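Local coordinates for Alpha/beta hydrolase family protein (Bacillus anthracis, PDB 3OOS) that is probably a serine hydrolase of the alpha/beta-hydrolase fold, whose natural substrate is not established, at residues S127-S132 with D212-L217; A96-G101 with F225-K230; T75-D80 with G197-Y202. All coordinates share one frame; numbering follows the deposited sequence.

Contact 1 of 3, residues S127-S132 with D212-L217; sequences SKEYAS and DVRQKL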
ATOM      1  N   SER A 127       9.176  -0.076  11.089  1.00  9.88           N
ATOM      2  CA  SER A 127      10.466  -0.733  10.871  1.00 10.39           C
ATOM      3  C   SER A 127      10.277  -2.175  10.418  1.00 10.76           C
ATOM      4  O   SER A 127       9.155  -2.684  10.379  1.00 10.81           O
ATOM      5  CB  SER A 127      11.319  -0.705  12.143  1.00 10.32           C
ATOM      6  OG  SER A 127      10.928  -1.741  13.027  1.00 10.41           O
ATOM      7  N   LYS A 128      11.390  -2.825  10.089  1.00 11.43           N
ATOM      8  CA  LYS A 128      11.402  -4.229   9.681  1.00 12.19           C
ATOM      9  C   LYS A 128      11.021  -5.200  10.808  1.00 12.58           C
ATOM     10  O   LYS A 128      10.856  -6.398  10.560  1.00 12.54           O
ATOM     11  CB  LYS A 128      12.785  -4.592   9.125  1.00 12.66           C
ATOM     12  CG  LYS A 128      13.919  -4.554  10.143  1.00 13.70           C
ATOM     13  CD  LYS A 128      15.218  -5.047   9.520  1.00 16.36           C
ATOM     14  CE  LYS A 128      16.356  -5.039  10.525  1.00 17.52           C
ATOM     15  NZ  LYS A 128      17.635  -5.475   9.893  1.00 18.67           N
ATOM     16  N   GLU A 129      10.867  -4.673  12.027  1.00 12.85           N
ATOM     17  CA  GLU A 129      10.647  -5.532  13.188  0.50 13.36           C
ATOM     18  C   GLU A 129       9.299  -6.271  13.177  1.00 13.33           C
ATOM     19  O   GLU A 129       9.118  -7.231  13.930  1.00 13.52           O
ATOM     20  CB  GLU A 129      10.901  -4.777  14.499  0.50 13.63           C
ATOM     21  CG  GLU A 129      12.366  -4.371  14.663  0.50 14.66           C
ATOM     22  CD  GLU A 129      12.719  -3.927  16.070  0.50 15.98           C
ATOM     23  OE1 GLU A 129      13.891  -3.557  16.291  0.50 17.45           O
ATOM     24  OE2 GLU A 129      11.837  -3.949  16.952  0.50 16.66           O
ATOM     25  N   TYR A 130       8.380  -5.870  12.297  1.00 13.50           N
ATOM     26  CA  TYR A 130       7.107  -6.590  12.153  1.00 13.92           C
ATOM     27  C   TYR A 130       7.328  -8.071  11.818  1.00 14.41           C
ATOM     28  O   TYR A 130       6.608  -8.933  12.313  1.00 14.20           O
ATOM     29  CB  TYR A 130       6.188  -5.933  11.110  1.00 13.81           C
ATOM     30  CG  TYR A 130       6.678  -6.046   9.682  1.00 13.61           C
ATOM     31  CD1 TYR A 130       6.218  -7.061   8.838  1.00 13.76           C
ATOM     32  CD2 TYR A 130       7.598  -5.133   9.174  1.00 13.72           C
ATOM     33  CE1 TYR A 130       6.674  -7.165   7.522  1.00 13.97           C
ATOM     34  CE2 TYR A 130       8.060  -5.227   7.870  1.00 14.05           C
ATOM     35  CZ  TYR A 130       7.597  -6.242   7.050  1.00 14.22           C
ATOM     36  OH  TYR A 130       8.057  -6.318   5.758  1.00 15.51           O
ATOM     37  N   ALA A 131       8.339  -8.355  11.001  1.00 14.94           N
ATOM     38  CA  ALA A 131       8.597  -9.718  10.540  1.00 15.79           C
ATOM     39  C   ALA A 131       9.305 -10.580  11.591  1.00 16.46           C
ATOM     40  O   ALA A 131       9.528 -11.773  11.365  1.00 17.00           O
ATOM     41  CB  ALA A 131       9.377  -9.704   9.227  1.00 15.72           C
ATOM     42  N   SER A 132       9.652  -9.969  12.724  1.00 16.97           N
ATOM     43  CA  SER A 132      10.261 -10.685  13.846  0.50 17.30           C
ATOM     44  C   SER A 132       9.303 -10.802  15.032  1.00 17.44           C
ATOM     45  O   SER A 132       9.687 -11.253  16.118  1.00 17.99           O
ATOM     46  CB  SER A 132      11.568 -10.008  14.273  0.50 17.45           C
ATOM     47  OG  SER A 132      12.571 -10.188  13.290  0.50 17.64           O
ATOM     48  N   ASP A 212      13.738   1.287   8.622  1.00 10.52           N
ATOM     49  CA  ASP A 212      13.472   1.778   9.974  1.00 10.33           C
ATOM     50  C   ASP A 212      13.340   3.294   9.931  1.00 10.13           C
ATOM     51  O   ASP A 212      14.304   4.000   9.632  1.00 10.17           O
ATOM     52  CB  ASP A 212      14.593   1.360  10.939  1.00 10.53           C
ATOM     53  CG  ASP A 212      14.275   1.675  12.397  1.00 11.06           C
ATOM     54  OD1 ASP A 212      13.166   2.176  12.691  1.00 10.97           O
ATOM     55  OD2 ASP A 212      15.144   1.411  13.258  1.00 12.29           O
ATOM     56  N   VAL A 213      12.135   3.781  10.225  1.00  9.81           N
ATOM     57  CA  VAL A 213      11.854   5.218  10.265  1.00  9.44           C
ATOM     58  C   VAL A 213      11.319   5.670  11.632  1.00  9.49           C
ATOM     59  O   VAL A 213      10.810   6.778  11.764  1.00  9.22           O
ATOM     60  CB  VAL A 213      10.876   5.653   9.133  1.00  9.53           C
ATOM     61  CG1 VAL A 213      11.495   5.409   7.757  1.00 10.00           C
ATOM     62  CG2 VAL A 213       9.518   4.944   9.262  1.00  9.49           C
ATOM     63  N   ARG A 214      11.452   4.816  12.646  1.00  9.56           N
ATOM     64  CA  ARG A 214      10.855   5.085  13.964  1.00  9.71           C
ATOM     65  C   ARG A 214      11.229   6.444  14.554  1.00 10.25           C
ATOM     66  O   ARG A 214      10.360   7.177  15.024  1.00 10.39           O
ATOM     67  CB  ARG A 214      11.199   3.977  14.960  1.00  9.92           C
ATOM     68  CG  ARG A 214      10.432   2.685  14.724  1.00 10.03           C
ATOM     69  CD  ARG A 214      10.952   1.571  15.618  1.00 10.89           C
ATOM     70  NE  ARG A 214      12.308   1.158  15.248  1.00 12.73           N
ATOM     71  CZ  ARG A 214      13.006   0.214  15.872  1.00 13.86           C
ATOM     72  NH1 ARG A 214      12.487  -0.432  16.910  1.00 14.87           N
ATOM     73  NH2 ARG A 214      14.230  -0.090  15.455  1.00 15.10           N
ATOM     74  N   GLN A 215      12.518   6.771  14.533  1.00 10.42           N
ATOM     75  CA  GLN A 215      12.976   8.026  15.119  1.00 10.87           C
ATOM     76  C   GLN A 215      12.533   9.223  14.285  1.00 10.67           C
ATOM     77  O   GLN A 215      12.134  10.255  14.827  1.00 10.98           O
ATOM     78  CB  GLN A 215      14.495   8.026  15.323  1.00 11.51           C
ATOM     79  CG  GLN A 215      14.991   7.022  16.366  1.00 13.70           C
ATOM     80  CD  GLN A 215      14.414   7.264  17.761  1.00 17.29           C
ATOM     81  OE1 GLN A 215      14.263   8.408  18.200  1.00 19.57           O
ATOM     82  NE2 GLN A 215      14.095   6.181  18.463  1.00 19.15           N
ATOM     83  N   LYS A 216      12.576   9.069  12.966  1.00 10.23           N
ATOM     84  CA  LYS A 216      12.172  10.147  12.073  1.00 10.05           C
ATOM     85  C   LYS A 216      10.678  10.461  12.169  1.00  9.79           C
ATOM     86  O   LYS A 216      10.277  11.595  11.916  1.00  9.88           O
ATOM     87  CB  LYS A 216      12.587   9.855  10.628  1.00 10.14           C
ATOM     88  CG  LYS A 216      14.074  10.109  10.368  1.00 10.67           C
ATOM     89  CD  LYS A 216      14.444  10.020   8.881  1.00 11.32           C
ATOM     90  CE  LYS A 216      14.354   8.597   8.336  1.00 11.32           C
ATOM     91  NZ  LYS A 216      15.272   7.643   9.039  1.00 11.35           N
ATOM     92  N   LEU A 217       9.865   9.478  12.557  1.00  9.89           N
ATOM     93  CA  LEU A 217       8.416   9.699  12.676  1.00  9.82           C
ATOM     94  C   LEU A 217       8.048  10.766  13.710  1.00 10.23           C
ATOM     95  O   LEU A 217       7.015  11.429  13.583  1.00 10.42           O
ATOM     96  CB  LEU A 217       7.667   8.400  12.983  1.00  9.93           C
ATOM     97  CG  LEU A 217       7.564   7.360  11.863  1.00  9.73           C
ATOM     98  CD1 LEU A 217       6.618   6.258  12.299  1.00 10.34           C
ATOM     99  CD2 LEU A 217       7.105   7.972  10.539  1.00 10.07           C
TER
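Ser-127 and Asp-212 meet where the two backbones run closest, their CA atoms 4.0 Å apart in a single beta bridge; the backbone bonds run from Lys-128 to Tyr-211 and from Val-213 to Ala-126, each joining a residue of one segment to a neighbour just outside the other. This is the tight end of the contact. Ser-127 is buried, and its CB packs against Asp-212 OD1 at 3.5 Å while the same CB lies over one face of the Arg-214 guanidinium. The hydroxyl of Ser-127 serves its own chain: OG takes the N-H of Glu-129 in an ST turn that leads into the 3-10 segment 128-132. Asp-212 mirrors it with an Asx turn, OD1 accepting from Arg-214 N, and that oxygen also receives Arg-214 NE, the two donors reaching it from opposite faces of the carboxylate plane. Arg-214 NH2 adds a nearly straight bond to OD2 of Asp-212 (2.8 Å, 172°), though it meets that oxygen from above the carboxylate plane. The arginine chain, bent at chi3 (-68°), brings NE and NH2 alongside the carboxylate, and this side-on grip holds the guanidinium at a set rotation under Ser-127. Toward solvent the contact slackens. Glu-129 is exposed and modelled in two conformers; in the one described, OE1 stands 3.5 Å from Arg-214 NH1, a long salt bridge with the carboxylate and guanidinium planes turned 66° apart. Asp-212 and Glu-129 thus share one arginine, which probably eases the placing of two acids near each other. The contact ties the loop that follows strand 116-122 to the short helix 214-217, just ahead of strand 224-229. Helix 237-246 touches Arg-214 through Glu-242 and Leu-246, and Leu-217 packs between that helix and helix 100-112, against Leu-246 and Leu-106.

Contact 2 of 3, residues A96-G101 with F225-K230; sequences AGHSAG and FIYCGK. With SO4 (sulfate ion), chain B.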
ATOM      1  N   ALA A  96      -1.951   8.053   0.314  1.00  7.97           N
ATOM      2  CA  ALA A  96      -2.560   6.926   1.002  1.00  7.97           C
ATOM      3  C   ALA A  96      -1.954   5.614   0.517  1.00  7.99           C
ATOM      4  O   ALA A  96      -1.835   5.375  -0.688  1.00  8.48           O
ATOM      5  CB  ALA A  96      -4.074   6.927   0.796  1.00  7.72           C
ATOM      6  N   GLY A  97      -1.570   4.769   1.466  1.00  7.93           N
ATOM      7  CA  GLY A  97      -0.997   3.467   1.146  1.00  8.00           C
ATOM      8  C   GLY A  97      -1.362   2.416   2.173  1.00  8.05           C
ATOM      9  O   GLY A  97      -1.555   2.722   3.356  1.00  8.29           O
ATOM     10  N   HIS A  98      -1.444   1.172   1.709  1.00  8.17           N
ATOM     11  CA  HIS A  98      -1.785   0.031   2.554  1.00  8.03           C
ATOM     12  C   HIS A  98      -0.669  -1.006   2.553  1.00  7.98           C
ATOM     13  O   HIS A  98      -0.129  -1.352   1.495  1.00  8.01           O
ATOM     14  CB  HIS A  98      -3.094  -0.608   2.085  1.00  8.17           C
ATOM     15  CG  HIS A  98      -3.579  -1.703   2.981  1.00  8.47           C
ATOM     16  ND1 HIS A  98      -4.153  -1.454   4.208  1.00  8.69           N
ATOM     17  CD2 HIS A  98      -3.559  -3.049   2.839  1.00  9.14           C
ATOM     18  CE1 HIS A  98      -4.471  -2.601   4.783  1.00  9.47           C
ATOM     19  NE2 HIS A  98      -4.119  -3.584   3.974  1.00  9.61           N
ATOM     20  N   SER A  99      -0.341  -1.493   3.750  1.00  8.16           N
ATOM     21  CA  SER A  99       0.679  -2.529   3.968  1.00  8.29           C
ATOM     22  C   SER A  99       2.047  -2.022   3.510  1.00  8.30           C
ATOM     23  O   SER A  99       2.524  -1.026   4.053  1.00  8.39           O
ATOM     24  CB  SER A  99       0.262  -3.860   3.333  1.00  8.43           C
ATOM     25  OG  SER A  99       1.024  -4.930   3.865  1.00  9.52           O
ATOM     26  N   ALA A 100       2.674  -2.657   2.517  1.00  8.31           N
ATOM     27  CA  ALA A 100       3.938  -2.118   1.984  1.00  8.22           C
ATOM     28  C   ALA A 100       3.758  -0.696   1.438  1.00  8.01           C
ATOM     29  O   ALA A 100       4.673   0.130   1.521  1.00  8.26           O
ATOM     30  CB  ALA A 100       4.543  -3.041   0.926  1.00  8.21           C
ATOM     31  N   GLY A 101       2.572  -0.413   0.902  1.00  7.95           N
ATOM     32  CA  GLY A 101       2.214   0.944   0.489  1.00  7.77           C
ATOM     33  C   GLY A 101       2.164   1.923   1.654  1.00  7.54           C
ATOM     34  O   GLY A 101       2.449   3.110   1.486  1.00  7.39           O
ATOM     35  N   PHE A 225      -3.307   9.667   9.308  1.00  9.93           N
ATOM     36  CA  PHE A 225      -4.458   8.840   9.631  1.00  9.89           C
ATOM     37  C   PHE A 225      -4.074   7.373   9.509  1.00  9.74           C
ATOM     38  O   PHE A 225      -3.976   6.831   8.407  1.00  9.75           O
ATOM     39  CB  PHE A 225      -5.650   9.213   8.736  1.00  9.98           C
ATOM     40  CG  PHE A 225      -6.047  10.663   8.840  1.00 10.56           C
ATOM     41  CD1 PHE A 225      -6.945  11.085   9.817  1.00 11.47           C
ATOM     42  CD2 PHE A 225      -5.515  11.610   7.967  1.00 10.87           C
ATOM     43  CE1 PHE A 225      -7.307  12.434   9.924  1.00 12.20           C
ATOM     44  CE2 PHE A 225      -5.874  12.956   8.062  1.00 11.45           C
ATOM     45  CZ  PHE A 225      -6.770  13.368   9.042  1.00 11.83           C
ATOM     46  N   ILE A 226      -3.826   6.757  10.661  1.00  9.62           N
ATOM     47  CA  ILE A 226      -3.340   5.380  10.733  1.00  9.34           C
ATOM     48  C   ILE A 226      -4.522   4.452  10.982  1.00  9.34           C
ATOM     49  O   ILE A 226      -5.413   4.778  11.757  1.00  9.48           O
ATOM     50  CB  ILE A 226      -2.290   5.208  11.878  1.00  9.52           C
ATOM     51  CG1 ILE A 226      -1.320   6.406  11.958  1.00  9.21           C
ATOM     52  CG2 ILE A 226      -1.548   3.876  11.763  1.00  9.15           C
ATOM     53  CD1 ILE A 226      -0.578   6.750  10.653  1.00  9.33           C
ATOM     54  N   TYR A 227      -4.545   3.301  10.316  1.00  9.19           N
ATOM     55  CA  TYR A 227      -5.601   2.315  10.559  1.00  9.28           C
ATOM     56  C   TYR A 227      -5.045   0.907  10.393  1.00  9.35           C
ATOM     57  O   TYR A 227      -4.006   0.711   9.759  1.00  9.35           O
ATOM     58  CB  TYR A 227      -6.814   2.538   9.629  1.00  9.37           C
ATOM     59  CG  TYR A 227      -6.567   2.085   8.205  1.00  9.42           C
ATOM     60  CD1 TYR A 227      -6.751   0.750   7.835  1.00  9.76           C
ATOM     61  CD2 TYR A 227      -6.131   2.986   7.231  1.00  9.66           C
ATOM     62  CE1 TYR A 227      -6.507   0.323   6.539  1.00  9.93           C
ATOM     63  CE2 TYR A 227      -5.892   2.569   5.925  1.00  9.94           C
ATOM     64  CZ  TYR A 227      -6.080   1.236   5.589  1.00  9.70           C
ATOM     65  OH  TYR A 227      -5.831   0.807   4.306  1.00 10.56           O
ATOM     66  N   CYS A 228      -5.752  -0.070  10.952  1.00  9.55           N
ATOM     67  CA  CYS A 228      -5.358  -1.467  10.835  1.00  9.79           C
ATOM     68  C   CYS A 228      -6.510  -2.366  11.240  1.00 10.16           C
ATOM     69  O   CYS A 228      -7.297  -2.021  12.126  1.00 10.21           O
ATOM     70  CB  CYS A 228      -4.152  -1.755  11.735  1.00  9.95           C
ATOM     71  SG  CYS A 228      -3.312  -3.327  11.421  1.00 10.48           S
ATOM     72  N   GLY A 229      -6.605  -3.516  10.580  1.00 10.17           N
ATOM     73  CA  GLY A 229      -7.508  -4.576  11.019  1.00 10.67           C
ATOM     74  C   GLY A 229      -6.974  -5.204  12.291  1.00 11.25           C
ATOM     75  O   GLY A 229      -5.775  -5.484  12.398  1.00 11.00           O
ATOM     76  N   LYS A 230      -7.869  -5.418  13.253  1.00 11.72           N
ATOM     77  CA  LYS A 230      -7.512  -6.030  14.533  0.50 12.17           C
ATOM     78  C   LYS A 230      -6.789  -7.361  14.334  1.00 12.18           C
ATOM     79  O   LYS A 230      -5.839  -7.682  15.062  1.00 12.34           O
ATOM     80  CB  LYS A 230      -8.770  -6.237  15.384  0.50 12.54           C
ATOM     81  CG  LYS A 230      -8.530  -6.932  16.717  0.50 13.46           C
ATOM     82  CD  LYS A 230      -9.838  -7.235  17.424  0.50 15.07           C
ATOM     83  CE  LYS A 230      -9.588  -7.799  18.806  0.50 16.13           C
ATOM     84  NZ  LYS A 230     -10.828  -7.821  19.627  0.50 16.73           N
TER
HETATM   85  S   SO4 B 278       1.363  -6.350   0.722  0.80 18.93           S
HETATM   86  O1  SO4 B 278       2.410  -7.317   0.408  0.80 20.01           O
HETATM   87  O2  SO4 B 278       0.659  -6.777   1.923  0.80 18.57           O
HETATM   88  O3  SO4 B 278       1.965  -5.036   0.915  0.80 16.84           O
HETATM   89  O4  SO4 B 278       0.423  -6.288  -0.397  0.80 19.88           O
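His-98 ND1 and Tyr-227 OH are joined by a hydrogen bond of 2.8 Å. It bridges two strands of the central sheet, 93-98 and 224-229, that are separated by strand 116-122, and the two side chains span the 9.2 Å between His-98 CA and Tyr-227 CA. The tyrosine manages this with CG lodged between its backbone N and carbonyl carbon (chi1 75°), while the histidine ring swings out anti to its own N. The rings approach rim to rim, planes 15° apart and centroids 5.7 Å apart. On its far nitrogen His-98 is bonded as well, NE2 to His-260 O, which fixes the ring's rotation. Phe-270 and Phe-273 stand edge-to-face with Tyr-227.

Just past His-98 the chain turns sharply at Ser-99 (phi 62°) into helix 100-112, in a Gly-x-Ser-x-Gly sequence that fits the nucleophile elbow of this fold. Ser-99 OG donates to sulfate O2 (2.7 Å) and Ala-100 N to sulfate O3 (3.0 Å). The ion is probably from the crystallisation liquor, but the backbone N just after the likely nucleophile usually forms part of the oxyanion hole in this fold, so the sulfate probably marks the place of a substrate's oxyanion.

Contact 3 of 3, residues T75-D80 with G197-Y202; sequences TETIKD and GNRLNY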
ATOM      1  N   THR A  75      13.223   5.687  -1.543  0.50 11.35           N
ATOM      2  CA  THR A  75      13.693   7.056  -1.732  0.50 11.37           C
ATOM      3  C   THR A  75      13.462   7.528  -3.167  0.50 11.07           C
ATOM      4  O   THR A  75      12.926   8.615  -3.395  0.50 10.92           O
ATOM      5  CB  THR A  75      15.188   7.202  -1.391  0.50 11.62           C
ATOM      6  OG1 THR A  75      15.394   6.914  -0.004  0.50 12.44           O
ATOM      7  CG2 THR A  75      15.656   8.616  -1.687  0.50 11.87           C
ATOM      8  N   GLU A  76      13.870   6.700  -4.126  1.00 10.80           N
ATOM      9  CA  GLU A  76      13.768   7.027  -5.554  1.00 10.77           C
ATOM     10  C   GLU A  76      12.305   7.060  -5.995  1.00 10.14           C
ATOM     11  O   GLU A  76      11.920   7.871  -6.841  1.00 10.07           O
ATOM     12  CB  GLU A  76      14.578   6.049  -6.413  1.00 11.24           C
ATOM     13  CG  GLU A  76      16.097   6.236  -6.292  1.00 12.70           C
ATOM     14  CD  GLU A  76      16.570   7.608  -6.753  1.00 15.61           C
ATOM     15  OE1 GLU A  76      16.312   7.966  -7.919  1.00 16.77           O
ATOM     16  OE2 GLU A  76      17.205   8.329  -5.950  1.00 17.85           O
ATOM     17  N   THR A  77      11.497   6.187  -5.396  1.00  9.43           N
ATOM     18  CA  THR A  77      10.049   6.178  -5.612  1.00  9.10           C
ATOM     19  C   THR A  77       9.429   7.529  -5.229  1.00  8.99           C
ATOM     20  O   THR A  77       8.620   8.089  -5.981  1.00  8.52           O
ATOM     21  CB  THR A  77       9.371   5.034  -4.820  1.00  9.01           C
ATOM     22  OG1 THR A  77       9.917   3.773  -5.234  1.00  9.22           O
ATOM     23  CG2 THR A  77       7.861   5.031  -5.037  1.00  8.92           C
ATOM     24  N   ILE A  78       9.816   8.055  -4.068  1.00  9.02           N
ATOM     25  CA  ILE A  78       9.310   9.358  -3.620  1.00  9.14           C
ATOM     26  C   ILE A  78       9.681  10.473  -4.604  1.00  9.24           C
ATOM     27  O   ILE A  78       8.851  11.335  -4.911  1.00  9.37           O
ATOM     28  CB  ILE A  78       9.748   9.700  -2.165  1.00  9.20           C
ATOM     29  CG1 ILE A  78       9.216   8.654  -1.176  1.00  9.48           C
ATOM     30  CG2 ILE A  78       9.258  11.098  -1.750  1.00  9.31           C
ATOM     31  CD1 ILE A  78       7.753   8.276  -1.362  1.00 10.94           C
ATOM     32  N   LYS A  79      10.913  10.439  -5.105  0.50  9.41           N
ATOM     33  CA  LYS A  79      11.363  11.397  -6.115  0.50  9.42           C
ATOM     34  C   LYS A  79      10.510  11.314  -7.387  0.50  9.28           C
ATOM     35  O   LYS A  79      10.184  12.340  -7.986  0.50  9.36           O
ATOM     36  CB  LYS A  79      12.843  11.186  -6.433  0.50  9.72           C
ATOM     37  CG  LYS A  79      13.758  11.386  -5.236  0.50 10.16           C
ATOM     38  CD  LYS A  79      15.201  11.085  -5.599  0.50 10.85           C
ATOM     39  CE  LYS A  79      16.129  11.381  -4.434  0.50 11.56           C
ATOM     40  NZ  LYS A  79      16.117  12.829  -4.092  0.50 12.55           N
ATOM     41  N   ASP A  80      10.145  10.093  -7.778  1.00  9.12           N
ATOM     42  CA  ASP A  80       9.250   9.864  -8.923  1.00  8.90           C
ATOM     43  C   ASP A  80       7.860  10.446  -8.667  1.00  8.58           C
ATOM     44  O   ASP A  80       7.307  11.143  -9.522  1.00  8.45           O
ATOM     45  CB  ASP A  80       9.133   8.368  -9.242  1.00  9.05           C
ATOM     46  CG  ASP A  80      10.377   7.806  -9.916  1.00  9.97           C
ATOM     47  OD1 ASP A  80      11.299   8.577 -10.258  1.00 11.08           O
ATOM     48  OD2 ASP A  80      10.422   6.571 -10.110  1.00 11.23           O
ATOM     49  N   GLY A 197       7.211  -8.591  -9.718  1.00 11.32           N
ATOM     50  CA  GLY A 197       8.357  -9.358  -9.225  1.00 11.43           C
ATOM     51  C   GLY A 197       9.628  -8.556  -9.019  1.00 11.42           C
ATOM     52  O   GLY A 197      10.281  -8.687  -7.983  1.00 11.47           O
ATOM     53  N   ASN A 198       9.977  -7.720  -9.996  1.00 11.37           N
ATOM     54  CA  ASN A 198      11.178  -6.890  -9.901  1.00 11.47           C
ATOM     55  C   ASN A 198      11.173  -6.044  -8.637  1.00 11.18           C
ATOM     56  O   ASN A 198      12.192  -5.907  -7.961  1.00 11.05           O
ATOM     57  CB  ASN A 198      11.307  -5.966 -11.122  1.00 11.78           C
ATOM     58  CG  ASN A 198      11.857  -6.673 -12.353  1.00 12.91           C
ATOM     59  OD1 ASN A 198      11.556  -6.282 -13.485  1.00 14.85           O
ATOM     60  ND2 ASN A 198      12.669  -7.705 -12.142  1.00 13.11           N
ATOM     61  N   ARG A 199      10.005  -5.491  -8.321  1.00 10.87           N
ATOM     62  CA  ARG A 199       9.862  -4.561  -7.212  1.00 10.74           C
ATOM     63  C   ARG A 199       9.765  -5.290  -5.866  1.00 10.84           C
ATOM     64  O   ARG A 199      10.317  -4.827  -4.865  1.00 11.03           O
ATOM     65  CB  ARG A 199       8.656  -3.646  -7.442  1.00 10.46           C
ATOM     66  CG  ARG A 199       8.768  -2.750  -8.684  1.00 10.28           C
ATOM     67  CD  ARG A 199       7.713  -1.642  -8.660  1.00 10.19           C
ATOM     68  NE  ARG A 199       7.880  -0.831  -7.457  1.00 10.35           N
ATOM     69  CZ  ARG A 199       8.580   0.297  -7.391  1.00 10.48           C
ATOM     70  NH1 ARG A 199       9.153   0.807  -8.477  1.00  9.93           N
ATOM     71  NH2 ARG A 199       8.695   0.920  -6.226  1.00 11.28           N
ATOM     72  N   LEU A 200       9.074  -6.427  -5.854  1.00 11.03           N
ATOM     73  CA  LEU A 200       8.984  -7.262  -4.656  1.00 11.20           C
ATOM     74  C   LEU A 200      10.358  -7.798  -4.268  1.00 11.58           C
ATOM     75  O   LEU A 200      10.743  -7.745  -3.095  1.00 11.54           O
ATOM     76  CB  LEU A 200       8.000  -8.420  -4.858  1.00 11.27           C
ATOM     77  CG  LEU A 200       7.928  -9.453  -3.724  1.00 11.44           C
ATOM     78  CD1 LEU A 200       7.390  -8.832  -2.429  1.00 11.47           C
ATOM     79  CD2 LEU A 200       7.083 -10.651  -4.140  1.00 12.42           C
ATOM     80  N   ASN A 201      11.092  -8.307  -5.258  1.00 12.06           N
ATOM     81  CA  ASN A 201      12.452  -8.789  -5.029  1.00 12.73           C
ATOM     82  C   ASN A 201      13.338  -7.710  -4.434  1.00 12.70           C
ATOM     83  O   ASN A 201      14.068  -7.964  -3.481  1.00 12.92           O
ATOM     84  CB  ASN A 201      13.072  -9.321  -6.321  1.00 13.33           C
ATOM     85  CG  ASN A 201      12.494 -10.652  -6.736  1.00 15.04           C
ATOM     86  OD1 ASN A 201      11.858 -11.346  -5.939  1.00 17.00           O
ATOM     87  ND2 ASN A 201      12.714 -11.023  -7.992  1.00 17.36           N
ATOM     88  N   TYR A 202      13.259  -6.501  -4.981  1.00 12.82           N
ATOM     89  CA  TYR A 202      14.054  -5.400  -4.461  1.00 12.98           C
ATOM     90  C   TYR A 202      13.696  -5.091  -3.007  1.00 13.18           C
ATOM     91  O   TYR A 202      14.586  -4.885  -2.175  1.00 13.11           O
ATOM     92  CB  TYR A 202      13.933  -4.143  -5.326  1.00 13.15           C
ATOM     93  CG  TYR A 202      14.873  -3.061  -4.862  1.00 13.49           C
ATOM     94  CD1 TYR A 202      16.182  -2.994  -5.338  1.00 13.87           C
ATOM     95  CD2 TYR A 202      14.469  -2.126  -3.912  1.00 13.97           C
ATOM     96  CE1 TYR A 202      17.057  -2.006  -4.895  1.00 15.08           C
ATOM     97  CE2 TYR A 202      15.334  -1.148  -3.456  1.00 15.06           C
ATOM     98  CZ  TYR A 202      16.619  -1.086  -3.955  1.00 15.41           C
ATOM     99  OH  TYR A 202      17.468  -0.106  -3.501  1.00 17.56           O
TER
HETATM  100  O   HOH W   1      10.527   3.229  -7.786  1.00  9.91           O
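The guanidinium of Arg-199 meets Thr-77 at its edge: OG1 lies only 5° out of the guanidinium plane and takes NH2 at 3.3 Å, with an N-H...O angle of 156°. A water sits in the plane at the same edge, accepting from Arg-199 NH1 at 2.9 Å and donating to Thr-77 OG1 at 2.7 Å. Hydroxyl, water and the two NH groups therefore close a small ring, in which the direct bond is the longer link and the water makes the shorter ones. The remaining polar edge is used by the chain around it, with NE bonded to Leu-31 O and NH1 also to Lys-58 O. Partners spread along the edge in this way hold the guanidinium against turning about CD-NE. Thr-77 and Arg-199 come at each other from opposite directions; their CA atoms are 10.9 Å apart, and the arginine's length makes up most of that, with a bend at chi3 that turns its NH1/NH2 edge to face Thr-77. On the threonine side OG1 stands beside the backbone N (chi1 -59°), which lets it bond Ser-73 O one helical turn back as well as meet the arginine. Both residues are buried, so these bonds satisfy polar groups shut away from solvent. Farther along, Asp-80 OD2 lies 6.1 Å from Arg-199 NH1, too distant for a salt bridge; Asp-80 pairs with Arg-12, as does Glu-76. The contact is thus a polar link between helices 74-87 and 197-207. Helix 100-112 packs against the first of these, Leu-104 touching Thr-77 and Ile-78, while the loop residues Leu-57 and Cys-60 touch Arg-199.

How the contacts relate
Contact 2 holds the probable nucleophile elbow and the bound sulfate, which His-30 and Tyr-32 also bond; neither of the other two contacts touches it. Contact 1 is centred 14 Å from contact 2 and contact 3 is 19 Å away, although the nearest atoms of each come within about 7 Å. Contacts 1 and 3 are 18 Å apart between centres. Chain order ties them together: helix 74-87 of contact 3 leads into strand 93-98 of contact 2, and helix 214-217 of contact 1 precedes strand 224-229. Helix 100-112, which starts right after Ser-99, packs against side chains of both contact 1 and contact 3.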